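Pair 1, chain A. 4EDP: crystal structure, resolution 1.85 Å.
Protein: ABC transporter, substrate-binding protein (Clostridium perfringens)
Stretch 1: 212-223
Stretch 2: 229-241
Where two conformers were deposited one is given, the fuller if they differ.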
# COMPACT_ATOMS: atom_id res chain seq x y z
N VAL A 212 -0.91 -11.85 20.63
CA VAL A 212 -1.51 -10.60 20.16
C VAL A 212 -2.19 -9.78 21.25
O VAL A 212 -3.17 -10.20 21.85
CB VAL A 212 -2.51 -10.87 19.03
CG1 VAL A 212 -3.09 -9.55 18.53
CG2 VAL A 212 -1.82 -11.60 17.90
N VAL A 213 -1.65 -8.60 21.52
CA VAL A 213 -2.19 -7.67 22.50
C VAL A 213 -3.38 -6.99 21.87
O VAL A 213 -4.43 -6.82 22.52
CB VAL A 213 -1.14 -6.63 22.87
CG1 VAL A 213 -1.75 -5.51 23.70
CG2 VAL A 213 -0.01 -7.31 23.60
N LYS A 214 -3.23 -6.57 20.63
CA LYS A 214 -4.36 -6.02 19.91
C LYS A 214 -4.10 -5.95 18.42
O LYS A 214 -2.95 -6.01 17.96
CB LYS A 214 -4.74 -4.63 20.40
CG LYS A 214 -3.75 -3.55 20.04
CD LYS A 214 -4.25 -2.18 20.50
CE LYS A 214 -5.56 -1.80 19.83
NZ LYS A 214 -5.95 -0.41 20.20
N THR A 215 -5.21 -5.85 17.68
CA THR A 215 -5.16 -5.66 16.25
C THR A 215 -5.36 -4.16 16.18
O THR A 215 -6.14 -3.59 16.97
CB THR A 215 -6.23 -6.49 15.51
OG1 THR A 215 -7.52 -6.07 15.93
CG2 THR A 215 -6.08 -7.96 15.85
N TYR A 216 -4.63 -3.47 15.32
CA TYR A 216 -4.74 -2.03 15.27
C TYR A 216 -5.22 -1.54 13.92
O TYR A 216 -5.04 -2.21 12.90
CB TYR A 216 -3.39 -1.37 15.62
CG TYR A 216 -2.32 -1.60 14.58
CD1 TYR A 216 -2.18 -0.73 13.51
CD2 TYR A 216 -1.45 -2.68 14.66
CE1 TYR A 216 -1.20 -0.94 12.54
CE2 TYR A 216 -0.48 -2.90 13.68
CZ TYR A 216 -0.35 -2.01 12.64
OH TYR A 216 0.61 -2.19 11.65
N SER A 217 -5.44 -0.23 13.91
CA SER A 217 -5.80 0.51 12.71
C SER A 217 -5.02 1.84 12.60
O SER A 217 -4.83 2.36 11.50
CB SER A 217 -7.30 0.77 12.68
OG SER A 217 -8.02 -0.46 12.60
N LYS A 218 -4.56 2.37 13.73
CA LYS A 218 -3.84 3.65 13.72
C LYS A 218 -2.37 3.59 14.09
O LYS A 218 -1.98 2.99 15.10
CB LYS A 218 -4.54 4.66 14.64
CG LYS A 218 -5.96 4.99 14.23
CD LYS A 218 -6.53 6.13 15.06
CE LYS A 218 -6.56 5.81 16.55
NZ LYS A 218 -7.16 6.95 17.31
N SER A 219 -1.55 4.25 13.27
CA SER A 219 -0.11 4.31 13.47
C SER A 219 0.19 4.98 14.81
O SER A 219 1.09 4.57 15.53
CB SER A 219 0.53 5.09 12.31
OG SER A 219 1.93 5.15 12.42
N SER A 220 -0.58 6.02 15.12
CA SER A 220 -0.41 6.74 16.37
C SER A 220 -0.54 5.75 17.50
O SER A 220 0.18 5.83 18.50
CB SER A 220 -1.46 7.84 16.49
OG SER A 220 -2.76 7.31 16.33
N ASP A 221 -1.46 4.81 17.34
CA ASP A 221 -1.65 3.79 18.35
C ASP A 221 -0.38 3.06 18.64
O ASP A 221 -0.08 2.81 19.81
CB ASP A 221 -2.70 2.76 17.94
CG ASP A 221 -4.11 3.30 17.97
OD1 ASP A 221 -4.29 4.54 18.02
OD2 ASP A 221 -5.04 2.47 18.00
N LEU A 222 0.39 2.68 17.61
CA LEU A 222 1.58 1.90 17.92
C LEU A 222 2.64 2.62 18.72
O LEU A 222 3.26 2.00 19.60
CB LEU A 222 2.24 1.36 16.63
CG LEU A 222 1.43 0.34 15.87
CD1 LEU A 222 2.16 -0.06 14.57
CD2 LEU A 222 1.16 -0.88 16.75
N ALA A 223 2.90 3.89 18.41
CA ALA A 223 3.93 4.66 19.10
C ALA A 223 3.74 4.62 20.61
O ALA A 223 4.68 4.35 21.35
CB ALA A 223 3.94 6.11 18.59
N GLY A 229 5.58 0.28 26.78
CA GLY A 229 6.06 -1.09 26.98
C GLY A 229 4.97 -2.15 26.87
O GLY A 229 5.16 -3.26 27.34
N GLU A 230 3.85 -1.81 26.24
CA GLU A 230 2.74 -2.75 26.07
C GLU A 230 3.03 -3.84 25.04
O GLU A 230 2.39 -4.89 25.06
CB GLU A 230 1.47 -2.04 25.60
CG GLU A 230 0.93 -0.98 26.54
CD GLU A 230 -0.32 -0.32 25.95
OE1 GLU A 230 -1.15 -1.03 25.34
OE2 GLU A 230 -0.46 0.91 26.11
N ILE A 231 3.92 -3.54 24.11
CA ILE A 231 4.34 -4.48 23.08
C ILE A 231 5.84 -4.35 22.88
O ILE A 231 6.45 -3.32 23.17
CB ILE A 231 3.61 -4.27 21.71
CG1 ILE A 231 3.85 -2.85 21.17
CG2 ILE A 231 2.10 -4.54 21.84
CD1 ILE A 231 3.17 -2.54 19.82
N VAL A 232 6.42 -5.45 22.39
CA VAL A 232 7.84 -5.58 22.05
C VAL A 232 7.99 -5.61 20.53
O VAL A 232 9.06 -5.31 20.00
CB VAL A 232 8.39 -6.91 22.59
CG1 VAL A 232 9.67 -7.31 21.91
CG2 VAL A 232 8.56 -6.82 24.12
N ALA A 233 6.93 -6.01 19.82
CA ALA A 233 6.97 -6.11 18.36
C ALA A 233 5.64 -5.80 17.69
O ALA A 233 4.58 -6.02 18.26
CB ALA A 233 7.42 -7.52 17.92
N ALA A 234 5.71 -5.28 16.47
CA ALA A 234 4.51 -5.04 15.68
C ALA A 234 4.77 -5.22 14.19
O ALA A 234 5.84 -4.86 13.69
CB ALA A 234 3.94 -3.61 15.93
N VAL A 235 3.81 -5.80 13.49
CA VAL A 235 3.89 -5.87 12.03
C VAL A 235 3.36 -4.49 11.63
O VAL A 235 2.22 -4.15 11.95
CB VAL A 235 3.03 -6.99 11.44
CG1 VAL A 235 2.96 -6.87 9.92
CG2 VAL A 235 3.53 -8.35 11.88
N ALA A 236 4.18 -3.70 10.95
CA ALA A 236 3.80 -2.34 10.65
C ALA A 236 4.47 -1.79 9.39
O ALA A 236 5.52 -2.26 8.97
CB ALA A 236 4.17 -1.46 11.82
N SER A 237 3.86 -0.75 8.84
CA SER A 237 4.35 -0.12 7.64
C SER A 237 5.63 0.68 7.85
O SER A 237 5.99 1.05 8.98
CB SER A 237 3.28 0.84 7.11
OG SER A 237 3.12 1.96 8.00
N ASP A 238 6.30 0.96 6.74
CA ASP A 238 7.47 1.81 6.71
C ASP A 238 7.15 3.17 7.34
O ASP A 238 7.94 3.70 8.14
CB ASP A 238 7.97 1.96 5.27
CG ASP A 238 6.84 2.20 4.23
OD1 ASP A 238 5.68 2.51 4.59
OD2 ASP A 238 7.15 2.08 3.03
N PHE A 239 5.97 3.71 7.04
CA PHE A 239 5.56 5.00 7.62
C PHE A 239 5.47 4.92 9.16
O PHE A 239 5.95 5.81 9.90
CB PHE A 239 4.22 5.49 7.04
CG PHE A 239 3.74 6.78 7.66
CD1 PHE A 239 4.20 8.00 7.19
CD2 PHE A 239 2.86 6.77 8.73
CE1 PHE A 239 3.79 9.19 7.79
CE2 PHE A 239 2.43 7.95 9.32
CZ PHE A 239 2.90 9.16 8.84
N ALA A 240 4.88 3.83 9.64
CA ALA A 240 4.69 3.56 11.07
C ALA A 240 6.04 3.39 11.79
O ALA A 240 6.20 3.86 12.92
CB ALA A 240 3.80 2.33 11.27
N PHE A 241 7.01 2.74 11.14
CA PHE A 241 8.34 2.62 11.77
C PHE A 241 8.89 4.02 12.05
O PHE A 241 9.49 4.29 13.10
CB PHE A 241 9.30 1.80 10.91
CG PHE A 241 10.69 1.75 11.48
CD1 PHE A 241 10.93 1.12 12.67
CD2 PHE A 241 11.77 2.31 10.81
CE1 PHE A 241 12.21 1.08 13.22
CE2 PHE A 241 13.04 2.27 11.35
CZ PHE A 241 13.26 1.66 12.55
O HOH W 1 1.19 -0.13 10.05

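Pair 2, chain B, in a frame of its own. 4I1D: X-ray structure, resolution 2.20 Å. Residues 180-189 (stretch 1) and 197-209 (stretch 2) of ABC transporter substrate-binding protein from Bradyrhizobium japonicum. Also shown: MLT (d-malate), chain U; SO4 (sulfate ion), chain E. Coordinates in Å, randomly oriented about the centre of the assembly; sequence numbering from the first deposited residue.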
# COMPACT_ATOMS: atom_id res chain seq x y z
N ILE B 180 -5.86 29.19 -12.34
CA ILE B 180 -4.49 28.84 -12.66
C ILE B 180 -4.50 27.66 -13.63
O ILE B 180 -5.03 26.59 -13.34
CB ILE B 180 -3.68 28.51 -11.40
CG1 ILE B 180 -3.63 29.73 -10.47
CG2 ILE B 180 -2.29 28.04 -11.79
CD1 ILE B 180 -3.25 31.03 -11.16
N THR B 181 -3.92 27.91 -14.80
CA THR B 181 -3.85 26.93 -15.86
C THR B 181 -2.83 25.85 -15.51
O THR B 181 -3.09 24.66 -15.68
CB THR B 181 -3.43 27.62 -17.15
OG1 THR B 181 -4.33 28.69 -17.42
CG2 THR B 181 -3.41 26.64 -18.31
N VAL B 182 -1.68 26.30 -15.01
CA VAL B 182 -0.59 25.40 -14.64
C VAL B 182 0.17 25.93 -13.43
O VAL B 182 0.48 27.11 -13.35
CB VAL B 182 0.45 25.28 -15.79
CG1 VAL B 182 1.64 24.46 -15.32
CG2 VAL B 182 -0.17 24.68 -17.02
N TRP B 183 0.48 25.03 -12.49
CA TRP B 183 1.43 25.33 -11.43
C TRP B 183 2.78 24.76 -11.84
O TRP B 183 2.97 23.54 -11.82
CB TRP B 183 0.97 24.68 -10.13
CG TRP B 183 -0.31 25.26 -9.59
CD1 TRP B 183 -1.58 24.90 -9.92
CD2 TRP B 183 -0.44 26.32 -8.62
NE1 TRP B 183 -2.50 25.66 -9.22
CE2 TRP B 183 -1.82 26.54 -8.42
CE3 TRP B 183 0.48 27.10 -7.92
CZ2 TRP B 183 -2.29 27.50 -7.53
CZ3 TRP B 183 0.00 28.06 -7.04
CH2 TRP B 183 -1.37 28.25 -6.86
N TRP B 184 3.72 25.62 -12.22
CA TRP B 184 4.98 25.11 -12.75
C TRP B 184 5.97 24.72 -11.67
O TRP B 184 5.89 25.18 -10.53
CB TRP B 184 5.62 26.08 -13.76
CG TRP B 184 6.00 27.45 -13.23
CD1 TRP B 184 5.27 28.59 -13.36
CD2 TRP B 184 7.21 27.81 -12.56
NE1 TRP B 184 5.95 29.65 -12.79
CE2 TRP B 184 7.14 29.20 -12.30
CE3 TRP B 184 8.35 27.11 -12.15
CZ2 TRP B 184 8.16 29.90 -11.63
CZ3 TRP B 184 9.37 27.80 -11.50
CH2 TRP B 184 9.26 29.18 -11.25
N THR B 185 6.92 23.85 -12.03
CA THR B 185 7.87 23.29 -11.09
C THR B 185 9.32 23.49 -11.51
O THR B 185 10.23 23.34 -10.70
CB THR B 185 7.67 21.78 -10.94
OG1 THR B 185 7.85 21.16 -12.22
CG2 THR B 185 6.28 21.46 -10.40
N SER B 186 9.55 23.80 -12.79
CA SER B 186 10.91 24.12 -13.24
C SER B 186 10.98 25.45 -13.99
O SER B 186 9.99 25.89 -14.61
CB SER B 186 11.50 23.00 -14.10
OG SER B 186 10.96 22.98 -15.40
N GLY B 187 12.15 26.07 -13.94
CA GLY B 187 12.37 27.34 -14.60
C GLY B 187 12.18 27.20 -16.10
O GLY B 187 11.60 28.07 -16.76
N ALA B 188 12.67 26.09 -16.64
CA ALA B 188 12.56 25.82 -18.07
C ALA B 188 11.09 25.67 -18.46
O ALA B 188 10.66 26.15 -19.50
CB ALA B 188 13.34 24.58 -18.43
N GLN B 189 10.32 25.01 -17.60
CA GLN B 189 8.90 24.83 -17.86
C GLN B 189 8.22 26.20 -17.93
O GLN B 189 7.38 26.44 -18.80
CB GLN B 189 8.25 23.93 -16.80
CG GLN B 189 6.72 23.97 -16.79
CD GLN B 189 6.12 23.05 -15.73
OE1 GLN B 189 6.74 22.78 -14.70
NE2 GLN B 189 4.91 22.56 -15.99
N GLY B 197 2.70 30.04 -25.62
CA GLY B 197 1.43 30.71 -25.42
C GLY B 197 0.47 29.94 -24.53
O GLY B 197 -0.69 30.29 -24.44
N GLU B 198 0.96 28.89 -23.87
CA GLU B 198 0.12 28.14 -22.95
C GLU B 198 -0.40 29.05 -21.83
O GLU B 198 -1.50 28.86 -21.34
CB GLU B 198 0.85 26.92 -22.38
CG GLU B 198 -0.06 25.88 -21.74
CD GLU B 198 -1.32 25.59 -22.57
OE1 GLU B 198 -1.21 25.21 -23.76
OE2 GLU B 198 -2.44 25.74 -22.01
N VAL B 199 0.39 30.03 -21.43
CA VAL B 199 -0.12 31.04 -20.51
C VAL B 199 0.10 32.45 -21.06
O VAL B 199 1.05 32.68 -21.80
CB VAL B 199 0.47 30.90 -19.09
CG1 VAL B 199 0.17 29.51 -18.53
CG2 VAL B 199 1.97 31.17 -19.08
N ASP B 200 -0.80 33.36 -20.71
CA ASP B 200 -0.71 34.75 -21.13
C ASP B 200 0.03 35.58 -20.09
O ASP B 200 0.53 36.66 -20.39
CB ASP B 200 -2.11 35.32 -21.39
CG ASP B 200 -2.87 34.52 -22.45
OD1 ASP B 200 -2.43 34.53 -23.62
OD2 ASP B 200 -3.89 33.88 -22.11
N MSE B 201 0.08 35.06 -18.87
CA MSE B 201 0.77 35.74 -17.79
C MSE B 201 1.13 34.74 -16.70
O MSE B 201 0.46 33.72 -16.50
CB MSE B 201 -0.10 36.87 -17.23
CG MSE B 201 -1.06 36.44 -16.14
SE MSE B 201 -2.36 37.86 -15.74
CE MSE B 201 -3.35 37.79 -17.42
N GLU B 202 2.21 35.03 -15.98
CA GLU B 202 2.67 34.14 -14.93
C GLU B 202 3.69 34.83 -14.05
O GLU B 202 4.23 35.88 -14.41
CB GLU B 202 3.31 32.88 -15.54
CG GLU B 202 4.72 33.11 -16.09
CD GLU B 202 5.36 31.85 -16.67
OE1 GLU B 202 4.91 30.72 -16.34
OE2 GLU B 202 6.31 31.99 -17.47
N MSE B 203 3.92 34.26 -12.88
CA MSE B 203 5.10 34.61 -12.12
C MSE B 203 6.23 33.78 -12.70
O MSE B 203 6.02 32.63 -13.08
CB MSE B 203 4.97 34.29 -10.64
CG MSE B 203 6.27 34.57 -9.90
SE MSE B 203 6.24 34.14 -8.00
CE MSE B 203 4.69 35.18 -7.51
N ALA B 204 7.41 34.36 -12.77
CA ALA B 204 8.58 33.69 -13.31
C ALA B 204 9.84 34.43 -12.86
O ALA B 204 9.80 35.62 -12.55
CB ALA B 204 8.50 33.64 -14.86
N TRP B 205 10.96 33.72 -12.84
CA TRP B 205 12.24 34.35 -12.55
C TRP B 205 12.64 35.25 -13.72
O TRP B 205 12.54 34.86 -14.89
CB TRP B 205 13.28 33.26 -12.26
CG TRP B 205 12.97 32.50 -10.96
CD1 TRP B 205 12.70 33.04 -9.74
CD2 TRP B 205 12.93 31.07 -10.78
NE1 TRP B 205 12.48 32.05 -8.81
CE2 TRP B 205 12.62 30.84 -9.42
CE3 TRP B 205 13.13 29.98 -11.63
CZ2 TRP B 205 12.49 29.55 -8.89
CZ3 TRP B 205 13.00 28.70 -11.10
CH2 TRP B 205 12.68 28.50 -9.75
N ASN B 206 13.08 36.46 -13.41
CA ASN B 206 13.30 37.45 -14.45
C ASN B 206 14.29 36.97 -15.51
O ASN B 206 14.17 37.32 -16.68
CB ASN B 206 13.74 38.79 -13.86
CG ASN B 206 15.17 38.74 -13.37
OD1 ASN B 206 15.44 38.25 -12.28
ND2 ASN B 206 16.09 39.25 -14.17
N GLY B 207 15.25 36.15 -15.09
CA GLY B 207 16.26 35.62 -16.00
C GLY B 207 15.71 34.69 -17.07
O GLY B 207 16.20 34.68 -18.20
N ARG B 208 14.68 33.92 -16.71
CA ARG B 208 14.03 33.01 -17.65
C ARG B 208 13.21 33.79 -18.67
O ARG B 208 13.14 33.42 -19.84
CB ARG B 208 13.13 32.01 -16.92
CG ARG B 208 13.88 30.82 -16.29
CD ARG B 208 14.43 29.89 -17.38
NE ARG B 208 15.11 28.72 -16.81
CZ ARG B 208 15.68 27.78 -17.55
NH1 ARG B 208 15.63 27.85 -18.87
NH2 ARG B 208 16.29 26.75 -16.97
N VAL B 209 12.58 34.87 -18.23
CA VAL B 209 11.78 35.68 -19.14
C VAL B 209 12.65 36.43 -20.13
O VAL B 209 12.39 36.40 -21.32
CB VAL B 209 10.93 36.71 -18.39
CG1 VAL B 209 10.08 37.50 -19.38
CG2 VAL B 209 10.07 36.02 -17.36
C1 MLT U . 14.48 24.62 -11.40
O1 MLT U . 15.23 23.64 -11.19
O2 MLT U . 13.55 24.85 -10.59
C2 MLT U . 14.71 25.52 -12.58
O3 MLT U . 15.17 24.83 -13.74
C3 MLT U . 15.75 26.55 -12.20
C4 MLT U . 16.14 27.27 -13.46
O4 MLT U . 17.08 26.83 -14.16
O5 MLT U . 15.53 28.30 -13.83
S SO4 E . -8.04 27.76 -17.33
O1 SO4 E . -6.79 27.31 -17.94
O2 SO4 E . -8.16 27.20 -15.98
O3 SO4 E . -8.08 29.22 -17.25
O4 SO4 E . -9.15 27.29 -18.16

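In both pairs a short strand leading into a helix packs against a second strand that also leads into a helix, and the backbones superpose with an RMSD of 0.9 Å over 14 central residues. The first strand ends at Tyr A216 in pair 1 and at Trp B184 in pair 2; the second runs Ala A233–Ser A237 and Met B201–Trp B205. In pair 2 the two strands run nearly parallel, with axes 9.3 Å apart at closest approach. The contact between the stretches buries 412 Å² in pair 1 and 480 Å² in pair 2, both sides summed.

A closely shared solution lies at Tyr A216 and Trp B184. Both adopt a p rotamer at chi1, their side-chain centres fall 0.8 Å apart, and each donates a hydrogen bond from its aromatic side chain to a main-chain carbonyl at matched positions: Tyr A216 OH to Val A235 O at 2.6 Å, and Trp B184 NE1 to Met B203 O at 3.0 Å. In pair 1 a water also donates to Tyr A216 OH and accepts from Ser A237 N.

At the start of the contact, Val A213 matches Thr B181, Glu A230 matches Glu B198, and Ile A231 matches Val B199. In pair 1 Val A213 CG2 lies 3.7 Å from Glu A230 O and 3.9 Å from Ile A231 CG2; in pair 2 Thr B181 CG2 lies 3.9 Å from Glu B198 OE2, and Thr B181 CB 4.3 Å from Val B199 CG1. Further along, Ala A234 matches Glu B202. In pair 1 Leu A222 CD2 lies 4.0 Å from Ala A234 CB. In pair 2 the glutamate extends to the indole, with Glu B202 OE1 3.7 Å from Trp B184 CD1. Ala A236 and Ala B204 coincide, their side-chain centres 0.5 Å apart; in pair 1 Leu A222 CD1 lies 3.7 Å from Ala A236 CB.

The pairs diverge most where the helices begin. Ser A219 OG lies 3.6 Å from Ala A240 CB. The matched positions are Gly B187 and Arg B208, so bulk passes to the second stretch: the guanidinium lays one face over Gly B187 C, which is 3.4 Å from Arg B208 NE. A CB on Gly B187 would clash with this NE and with d-malate O5. Arg B208 NE and NH2 donate to malate O5 (3.0 Å) and O4 (2.9 Å), respectively. Trp B205, matching Ser A237, adds a face to which Trp B184 presents its edge, with planes at 77°; Ser A237 instead caps its own helix, Ser A237 OG accepting from Ala A240 N at 3.0 Å.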